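Local coordinates for phenazine biosynthesis protein, PhzF family (Bacillus anthracis, PDB 3EDN) that is probably an isomerase of the PhzF phenazine biosynthesis family, built on the diaminopimelate epimerase-like fold, at residues M1-T13 with P21-E35. Sequence-based numbering, arbitrary orientation.
Sequences MKTINVFHYDAFT and PAGIVLDADGLTEEE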
HETATM    1  N   MSE A   1      13.828  -2.993 -12.899  1.00 30.66           N
HETATM    2  CA  MSE A   1      13.746  -3.797 -11.640  1.00 29.93           C
HETATM    3  C   MSE A   1      14.353  -3.045 -10.468  1.00 28.24           C
HETATM    4  O   MSE A   1      15.311  -2.288 -10.632  1.00 28.37           O
HETATM    5  CB  MSE A   1      14.458  -5.145 -11.797  1.00 31.82           C
HETATM    6  CG  MSE A   1      13.933  -6.021 -12.926  1.00 33.78           C
HETATM    7 SE   MSE A   1      12.015  -6.303 -12.852  0.50 35.98          SE
HETATM    8  CE  MSE A   1      11.946  -7.365 -11.223  1.00 35.53           C
ATOM      9  N   LYS A   2      13.796  -3.261  -9.281  1.00 25.07           N
ATOM     10  CA  LYS A   2      14.347  -2.682  -8.068  1.00 23.39           C
ATOM     11  C   LYS A   2      14.917  -3.798  -7.209  1.00 22.07           C
ATOM     12  O   LYS A   2      14.446  -4.934  -7.273  1.00 22.54           O
ATOM     13  CB  LYS A   2      13.273  -1.917  -7.300  1.00 23.11           C
ATOM     14  CG  LYS A   2      12.812  -0.647  -8.001  1.00 23.07           C
ATOM     15  CD  LYS A   2      11.935   0.212  -7.101  1.00 23.34           C
ATOM     16  CE  LYS A   2      10.578  -0.436  -6.857  1.00 23.12           C
ATOM     17  NZ  LYS A   2       9.801   0.330  -5.843  1.00 22.26           N
ATOM     18  N   THR A   3      15.930  -3.472  -6.414  1.00 20.18           N
ATOM     19  CA  THR A   3      16.556  -4.454  -5.534  1.00 19.96           C
ATOM     20  C   THR A   3      16.164  -4.195  -4.092  1.00 18.69           C
ATOM     21  O   THR A   3      16.416  -3.116  -3.556  1.00 19.81           O
ATOM     22  CB  THR A   3      18.086  -4.440  -5.658  1.00 20.00           C
ATOM     23  OG1 THR A   3      18.462  -4.816  -6.989  1.00 22.19           O
ATOM     24  CG2 THR A   3      18.706  -5.428  -4.663  1.00 20.32           C
ATOM     25  N   ILE A   4      15.559  -5.200  -3.462  1.00 16.76           N
ATOM     26  CA  ILE A   4      15.105  -5.068  -2.078  1.00 16.20           C
ATOM     27  C   ILE A   4      15.899  -6.018  -1.196  1.00 15.08           C
ATOM     28  O   ILE A   4      15.971  -7.210  -1.485  1.00 14.02           O
ATOM     29  CB  ILE A   4      13.608  -5.420  -1.939  1.00 16.04           C
ATOM     30  CG1 ILE A   4      12.762  -4.719  -3.007  1.00 17.14           C
ATOM     31  CG2 ILE A   4      13.111  -5.104  -0.523  1.00 15.70           C
ATOM     32  CD1 ILE A   4      12.959  -3.231  -3.071  1.00 17.85           C
ATOM     33  N   ASN A   5      16.494  -5.500  -0.128  1.00 14.29           N
ATOM     34  CA  ASN A   5      17.191  -6.362   0.820  1.00 13.62           C
ATOM     35  C   ASN A   5      16.202  -6.917   1.840  1.00 12.74           C
ATOM     36  O   ASN A   5      15.482  -6.161   2.502  1.00 14.00           O
ATOM     37  CB  ASN A   5      18.314  -5.605   1.526  1.00 15.89           C
ATOM     38  CG  ASN A   5      19.465  -5.257   0.593  1.00 18.57           C
ATOM     39  OD1 ASN A   5      19.848  -6.044  -0.277  1.00 18.87           O
ATOM     40  ND2 ASN A   5      20.041  -4.089   0.800  1.00 20.70           N
ATOM     41  N   VAL A   6      16.161  -8.241   1.943  1.00 11.65           N
ATOM     42  CA  VAL A   6      15.251  -8.922   2.860  1.00 10.27           C
ATOM     43  C   VAL A   6      16.083  -9.691   3.870  1.00 10.21           C
ATOM     44  O   VAL A   6      17.045 -10.351   3.520  1.00 10.19           O
ATOM     45  CB  VAL A   6      14.343  -9.883   2.090  1.00 10.01           C
ATOM     46  CG1 VAL A   6      13.324 -10.556   3.018  1.00 10.45           C
ATOM     47  CG2 VAL A   6      13.609  -9.116   0.996  1.00 10.54           C
ATOM     48  N   PHE A   7      15.699  -9.599   5.142  1.00  8.65           N
ATOM     49  CA  PHE A   7      16.357 -10.373   6.182  1.00  8.95           C
ATOM     50  C   PHE A   7      15.511 -11.568   6.580  1.00  8.52           C
ATOM     51  O   PHE A   7      14.276 -11.545   6.509  1.00 10.40           O
ATOM     52  CB  PHE A   7      16.659  -9.492   7.398  1.00  9.97           C
ATOM     53  CG  PHE A   7      17.749  -8.499   7.149  1.00  9.49           C
ATOM     54  CD1 PHE A   7      19.048  -8.772   7.530  1.00 10.32           C
ATOM     55  CD2 PHE A   7      17.470  -7.297   6.515  1.00 10.60           C
ATOM     56  CE1 PHE A   7      20.057  -7.864   7.286  1.00 11.58           C
ATOM     57  CE2 PHE A   7      18.474  -6.397   6.260  1.00 10.77           C
ATOM     58  CZ  PHE A   7      19.766  -6.680   6.659  1.00 10.57           C
ATOM     59  N   HIS A   8      16.203 -12.632   6.944  1.00  8.20           N
ATOM     60  CA  HIS A   8      15.593 -13.806   7.536  1.00  8.61           C
ATOM     61  C   HIS A   8      16.088 -13.869   8.980  1.00  8.04           C
ATOM     62  O   HIS A   8      17.297 -13.992   9.208  1.00  8.43           O
ATOM     63  CB  HIS A   8      16.062 -15.026   6.751  1.00  8.68           C
ATOM     64  CG  HIS A   8      15.693 -16.343   7.352  1.00 10.25           C
ATOM     65  ND1 HIS A   8      16.093 -17.534   6.786  1.00 10.75           N
ATOM     66  CD2 HIS A   8      14.970 -16.668   8.452  1.00 10.03           C
ATOM     67  CE1 HIS A   8      15.645 -18.540   7.517  1.00 11.63           C
ATOM     68  NE2 HIS A   8      14.959 -18.043   8.531  1.00 10.03           N
ATOM     69  N   TYR A   9      15.164 -13.705   9.940  1.00  8.10           N
ATOM     70  CA  TYR A   9      15.439 -13.966  11.360  1.00  7.99           C
ATOM     71  C   TYR A   9      14.566 -15.131  11.752  1.00  8.06           C
ATOM     72  O   TYR A   9      13.451 -15.262  11.236  1.00  8.81           O
ATOM     73  CB  TYR A   9      15.076 -12.747  12.238  1.00  9.49           C
ATOM     74  CG  TYR A   9      16.189 -11.738  12.323  1.00  8.62           C
ATOM     75  CD1 TYR A   9      16.591 -11.031  11.195  1.00  8.82           C
ATOM     76  CD2 TYR A   9      16.859 -11.500  13.524  1.00  9.22           C
ATOM     77  CE1 TYR A   9      17.626 -10.117  11.257  1.00  9.27           C
ATOM     78  CE2 TYR A   9      17.897 -10.583  13.602  1.00  9.33           C
ATOM     79  CZ  TYR A   9      18.267  -9.885  12.454  1.00  9.95           C
ATOM     80  OH  TYR A   9      19.307  -8.983  12.508  1.00 10.74           O
ATOM     81  N   ASP A  10      15.069 -15.984  12.642  1.00  8.41           N
ATOM     82  CA  ASP A  10      14.222 -17.049  13.200  1.00  8.34           C
ATOM     83  C   ASP A  10      13.706 -16.584  14.547  1.00  8.32           C
ATOM     84  O   ASP A  10      14.494 -16.182  15.401  1.00  8.45           O
ATOM     85  CB  ASP A  10      14.989 -18.361  13.376  1.00  9.01           C
ATOM     86  CG  ASP A  10      14.918 -19.255  12.147  1.00  9.97           C
ATOM     87  OD1 ASP A  10      14.286 -18.876  11.138  1.00 10.03           O
ATOM     88  OD2 ASP A  10      15.506 -20.352  12.233  1.00 11.28           O
ATOM     89  N   ALA A  11      12.385 -16.596  14.713  1.00  8.07           N
ATOM     90  CA  ALA A  11      11.761 -16.212  15.988  1.00  8.40           C
ATOM     91  C   ALA A  11      11.702 -17.381  16.976  1.00  8.67           C
ATOM     92  O   ALA A  11      11.621 -18.559  16.574  1.00  8.51           O
ATOM     93  CB  ALA A  11      10.361 -15.682  15.749  1.00  9.08           C
ATOM     94  N   PHE A  12      11.712 -17.040  18.268  1.00  9.33           N
ATOM     95  CA  PHE A  12      11.581 -18.004  19.378  1.00 10.21           C
ATOM     96  C   PHE A  12      12.742 -18.995  19.450  1.00 10.86           C
ATOM     97  O   PHE A  12      12.569 -20.169  19.820  1.00 12.30           O
ATOM     98  CB  PHE A  12      10.244 -18.755  19.321  1.00 10.45           C
ATOM     99  CG  PHE A  12       9.033 -17.862  19.314  1.00  9.70           C
ATOM    100  CD1 PHE A  12       8.814 -16.957  20.347  1.00 10.18           C
ATOM    101  CD2 PHE A  12       8.076 -17.968  18.313  1.00 10.58           C
ATOM    102  CE1 PHE A  12       7.676 -16.133  20.352  1.00 10.27           C
ATOM    103  CE2 PHE A  12       6.964 -17.156  18.315  1.00 10.41           C
ATOM    104  CZ  PHE A  12       6.753 -16.257  19.338  1.00  9.99           C
ATOM    105  N   THR A  13      13.931 -18.529  19.093  1.00  9.65           N
ATOM    106  CA  THR A  13      15.136 -19.325  19.254  1.00 11.43           C
ATOM    107  C   THR A  13      16.353 -18.414  19.345  1.00 11.48           C
ATOM    108  O   THR A  13      16.293 -17.234  18.968  1.00 11.31           O
ATOM    109  CB  THR A  13      15.322 -20.317  18.076  1.00 10.98           C
ATOM    110  OG1 THR A  13      16.328 -21.279  18.397  1.00 13.27           O
ATOM    111  CG2 THR A  13      15.742 -19.576  16.813  1.00  9.92           C
ATOM    112  N   PRO A  21      10.724 -19.064  10.963  1.00  8.71           N
ATOM    113  CA  PRO A  21      11.242 -18.014  10.061  1.00  8.74           C
ATOM    114  C   PRO A  21      10.367 -16.794   9.948  1.00  8.64           C
ATOM    115  O   PRO A  21       9.122 -16.877   9.860  1.00  8.80           O
ATOM    116  CB  PRO A  21      11.265 -18.712   8.697  1.00  8.98           C
ATOM    117  CG  PRO A  21      11.496 -20.163   9.058  1.00  9.76           C
ATOM    118  CD  PRO A  21      10.565 -20.345  10.254  1.00  9.36           C
ATOM    119  N   ALA A  22      11.038 -15.649   9.929  1.00  8.87           N
ATOM    120  CA  ALA A  22      10.376 -14.374   9.833  1.00  8.16           C
ATOM    121  C   ALA A  22      11.153 -13.583   8.772  1.00  9.12           C
ATOM    122  O   ALA A  22      12.308 -13.227   8.992  1.00  8.52           O
ATOM    123  CB  ALA A  22      10.435 -13.664  11.199  1.00  9.76           C
ATOM    124  N   GLY A  23      10.520 -13.303   7.627  1.00  7.83           N
ATOM    125  CA  GLY A  23      11.111 -12.394   6.640  1.00  8.41           C
ATOM    126  C   GLY A  23      10.900 -10.963   7.104  1.00  8.47           C
ATOM    127  O   GLY A  23       9.901 -10.648   7.726  1.00  9.35           O
ATOM    128  N   ILE A  24      11.857 -10.094   6.810  1.00  8.62           N
ATOM    129  CA  ILE A  24      11.763  -8.713   7.263  1.00  8.63           C
ATOM    130  C   ILE A  24      12.334  -7.746   6.238  1.00  8.95           C
ATOM    131  O   ILE A  24      13.447  -7.922   5.745  1.00  9.08           O
ATOM    132  CB  ILE A  24      12.562  -8.499   8.582  1.00  9.31           C
ATOM    133  CG1 ILE A  24      12.234  -9.556   9.642  1.00 10.49           C
ATOM    134  CG2 ILE A  24      12.336  -7.095   9.138  1.00 11.18           C
ATOM    135  CD1 ILE A  24      13.287  -9.625  10.735  1.00 10.91           C
ATOM    136  N   VAL A  25      11.540  -6.746   5.911  1.00  9.16           N
ATOM    137  CA  VAL A  25      12.040  -5.548   5.228  1.00  9.41           C
ATOM    138  C   VAL A  25      12.064  -4.443   6.293  1.00  8.88           C
ATOM    139  O   VAL A  25      11.026  -3.998   6.775  1.00 10.32           O
ATOM    140  CB  VAL A  25      11.158  -5.178   4.035  1.00 10.12           C
ATOM    141  CG1 VAL A  25      11.580  -3.815   3.414  1.00 10.73           C
ATOM    142  CG2 VAL A  25      11.207  -6.303   3.004  1.00 12.00           C
ATOM    143  N   LEU A  26      13.274  -4.024   6.655  1.00  8.84           N
ATOM    144  CA  LEU A  26      13.492  -3.137   7.799  1.00  9.76           C
ATOM    145  C   LEU A  26      13.006  -1.703   7.595  1.00  8.82           C
ATOM    146  O   LEU A  26      12.739  -1.019   8.574  1.00 10.30           O
ATOM    147  CB  LEU A  26      14.980  -3.107   8.165  1.00  9.78           C
ATOM    148  CG  LEU A  26      15.606  -4.415   8.681  1.00 12.33           C
ATOM    149  CD1 LEU A  26      17.125  -4.277   8.705  1.00 13.10           C
ATOM    150  CD2 LEU A  26      15.072  -4.724  10.056  1.00 12.80           C
ATOM    151  N   ASP A  27      12.949  -1.237   6.345  1.00  8.86           N
ATOM    152  CA  ASP A  27      12.321   0.059   6.050  1.00  9.54           C
ATOM    153  C   ASP A  27      11.562  -0.073   4.740  1.00  9.89           C
ATOM    154  O   ASP A  27      12.150  -0.099   3.661  1.00 10.36           O
ATOM    155  CB  ASP A  27      13.342   1.201   6.006  1.00 12.06           C
ATOM    156  CG  ASP A  27      12.711   2.543   5.638  1.00 14.51           C
ATOM    157  OD1 ASP A  27      11.516   2.593   5.291  1.00 15.13           O
ATOM    158  OD2 ASP A  27      13.425   3.573   5.729  1.00 17.35           O
ATOM    159  N   ALA A  28      10.251  -0.215   4.858  1.00  9.53           N
ATOM    160  CA  ALA A  28       9.382  -0.485   3.718  1.00  8.27           C
ATOM    161  C   ALA A  28       8.657   0.763   3.219  1.00  9.02           C
ATOM    162  O   ALA A  28       7.704   0.653   2.451  1.00  9.79           O
ATOM    163  CB  ALA A  28       8.356  -1.582   4.102  1.00  9.66           C
ATOM    164  N   ASP A  29       9.101   1.942   3.654  1.00  9.46           N
ATOM    165  CA  ASP A  29       8.391   3.171   3.279  1.00  9.92           C
ATOM    166  C   ASP A  29       8.454   3.463   1.785  1.00 10.99           C
ATOM    167  O   ASP A  29       7.669   4.268   1.291  1.00 12.63           O
ATOM    168  CB  ASP A  29       8.876   4.391   4.089  1.00 11.58           C
ATOM    169  CG  ASP A  29       8.253   4.468   5.492  1.00 11.53           C
ATOM    170  OD1 ASP A  29       7.159   3.901   5.713  1.00 12.90           O
ATOM    171  OD2 ASP A  29       8.884   5.093   6.386  1.00 16.40           O
ATOM    172  N   GLY A  30       9.345   2.794   1.065  1.00 10.70           N
ATOM    173  CA  GLY A  30       9.433   2.973  -0.392  1.00 11.38           C
ATOM    174  C   GLY A  30       8.596   2.036  -1.246  1.00 11.07           C
ATOM    175  O   GLY A  30       8.748   2.020  -2.473  1.00 11.89           O
ATOM    176  N   LEU A  31       7.702   1.274  -0.610  1.00 11.01           N
ATOM    177  CA  LEU A  31       6.983   0.183  -1.283  1.00 10.73           C
ATOM    178  C   LEU A  31       5.470   0.354  -1.250  1.00 11.50           C
ATOM    179  O   LEU A  31       4.906   0.829  -0.273  1.00 10.64           O
ATOM    180  CB  LEU A  31       7.301  -1.148  -0.593  1.00 10.18           C
ATOM    181  CG  LEU A  31       8.778  -1.531  -0.644  1.00 11.63           C
ATOM    182  CD1 LEU A  31       9.067  -2.674   0.285  1.00 11.80           C
ATOM    183  CD2 LEU A  31       9.159  -1.881  -2.082  1.00 12.45           C
ATOM    184  N   THR A  32       4.807  -0.060  -2.327  1.00 10.38           N
ATOM    185  CA  THR A  32       3.357  -0.173  -2.322  1.00 10.73           C
ATOM    186  C   THR A  32       2.930  -1.512  -1.722  1.00 10.65           C
ATOM    187  O   THR A  32       3.736  -2.444  -1.615  1.00 11.18           O
ATOM    188  CB  THR A  32       2.787  -0.137  -3.738  1.00 10.97           C
ATOM    189  OG1 THR A  32       3.194  -1.326  -4.445  1.00 11.64           O
ATOM    190  CG2 THR A  32       3.303   1.105  -4.492  1.00 12.00           C
ATOM    191  N   GLU A  33       1.657  -1.602  -1.360  1.00 11.55           N
ATOM    192  CA  GLU A  33       1.090  -2.853  -0.870  1.00 11.48           C
ATOM    193  C   GLU A  33       1.196  -3.983  -1.901  1.00 12.88           C
ATOM    194  O   GLU A  33       1.335  -5.150  -1.531  1.00 11.96           O
ATOM    195  CB  GLU A  33      -0.355  -2.642  -0.402  1.00 12.98           C
ATOM    196  CG  GLU A  33      -1.367  -2.334  -1.483  1.00 12.63           C
ATOM    197  CD  GLU A  33      -1.215  -0.951  -2.117  0.50 11.71           C
ATOM    198  OE1 GLU A  33      -0.650  -0.042  -1.477  0.50  8.80           O
ATOM    199  OE2 GLU A  33      -1.677  -0.783  -3.266  0.50 13.41           O
ATOM    200  N   GLU A  34       1.145  -3.659  -3.189  1.00 12.24           N
ATOM    201  CA  GLU A  34       1.271  -4.700  -4.200  1.00 13.61           C
ATOM    202  C   GLU A  34       2.694  -5.224  -4.246  1.00 13.02           C
ATOM    203  O   GLU A  34       2.922  -6.435  -4.385  1.00 13.00           O
ATOM    204  CB  GLU A  34       0.843  -4.174  -5.564  1.00 15.39           C
ATOM    205  CG  GLU A  34      -0.657  -3.950  -5.629  1.00 19.15           C
ATOM    206  CD  GLU A  34      -1.135  -3.641  -7.038  1.00 21.90           C
ATOM    207  OE1 GLU A  34      -0.594  -4.234  -7.994  1.00 23.69           O
ATOM    208  OE2 GLU A  34      -2.073  -2.820  -7.173  1.00 24.15           O
ATOM    209  N   GLU A  35       3.653  -4.312  -4.124  1.00 11.40           N
ATOM    210  CA  GLU A  35       5.046  -4.697  -4.029  1.00 11.82           C
ATOM    211  C   GLU A  35       5.305  -5.538  -2.785  1.00 12.19           C
ATOM    212  O   GLU A  35       6.042  -6.519  -2.846  1.00 12.06           O
ATOM    213  CB  GLU A  35       5.934  -3.462  -4.039  1.00 12.71           C
ATOM    214  CG  GLU A  35       5.973  -2.802  -5.410  1.00 12.20           C
ATOM    215  CD  GLU A  35       6.753  -1.506  -5.422  1.00 13.88           C
ATOM    216  OE1 GLU A  35       6.667  -0.728  -4.444  1.00 14.00           O
ATOM    217  OE2 GLU A  35       7.439  -1.261  -6.437  1.00 16.27           O
TER
HETATM  218  O   HOH W   1       7.355   1.796  -4.937  1.00 16.57           O
HETATM  219  O   HOH W   2      15.571  -4.687   4.780  1.00 13.06           O
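Lys2 NZ is gripped from several directions: Glu35 OE2 lies 2.9 Å from it in a salt bridge, Glu99 of the second subunit forms another, and a water adds a weak bond. The ammonium meets OE2 on the syn side, 29° out of the carboxylate plane, brought there by a bend in the lysine chain at chi3 (-70°). Glu35 also takes the backbone N of Thr32 on OE1 and gives its own N to Thr32 OG1, a capping box that fixes the carboxylate at the start of helix 33-43. Farther along, Ile4 CD1 meets Leu31 CD2 at 4.2 Å, while CG2 of Ile4 touches Val25 CG2. A second water joins Asn5 O to Leu26 N where the strands part. From there Phe7 pairs with Ile24 and Tyr9 with Ala22, both hydrogen-bonded pairs; Phe7 N reaches Ile24 O at 2.9 Å. On the face of Phe7 and Tyr9, Leu26 CD1 lies 3.5 Å from Phe7 CE2, and Ile24 CD1 sits 3.6 Å from Tyr9 CD1, beside helix 74-86. On the other face, His8 NE2 donates to Asp10 OD1 (2.8 Å) from above the carboxylate plane, and both side chains pack against the Pro21 ring. Strands 3-11 and 20-25 thus form an antiparallel beta hairpin of the diaminopimelate epimerase-like fold.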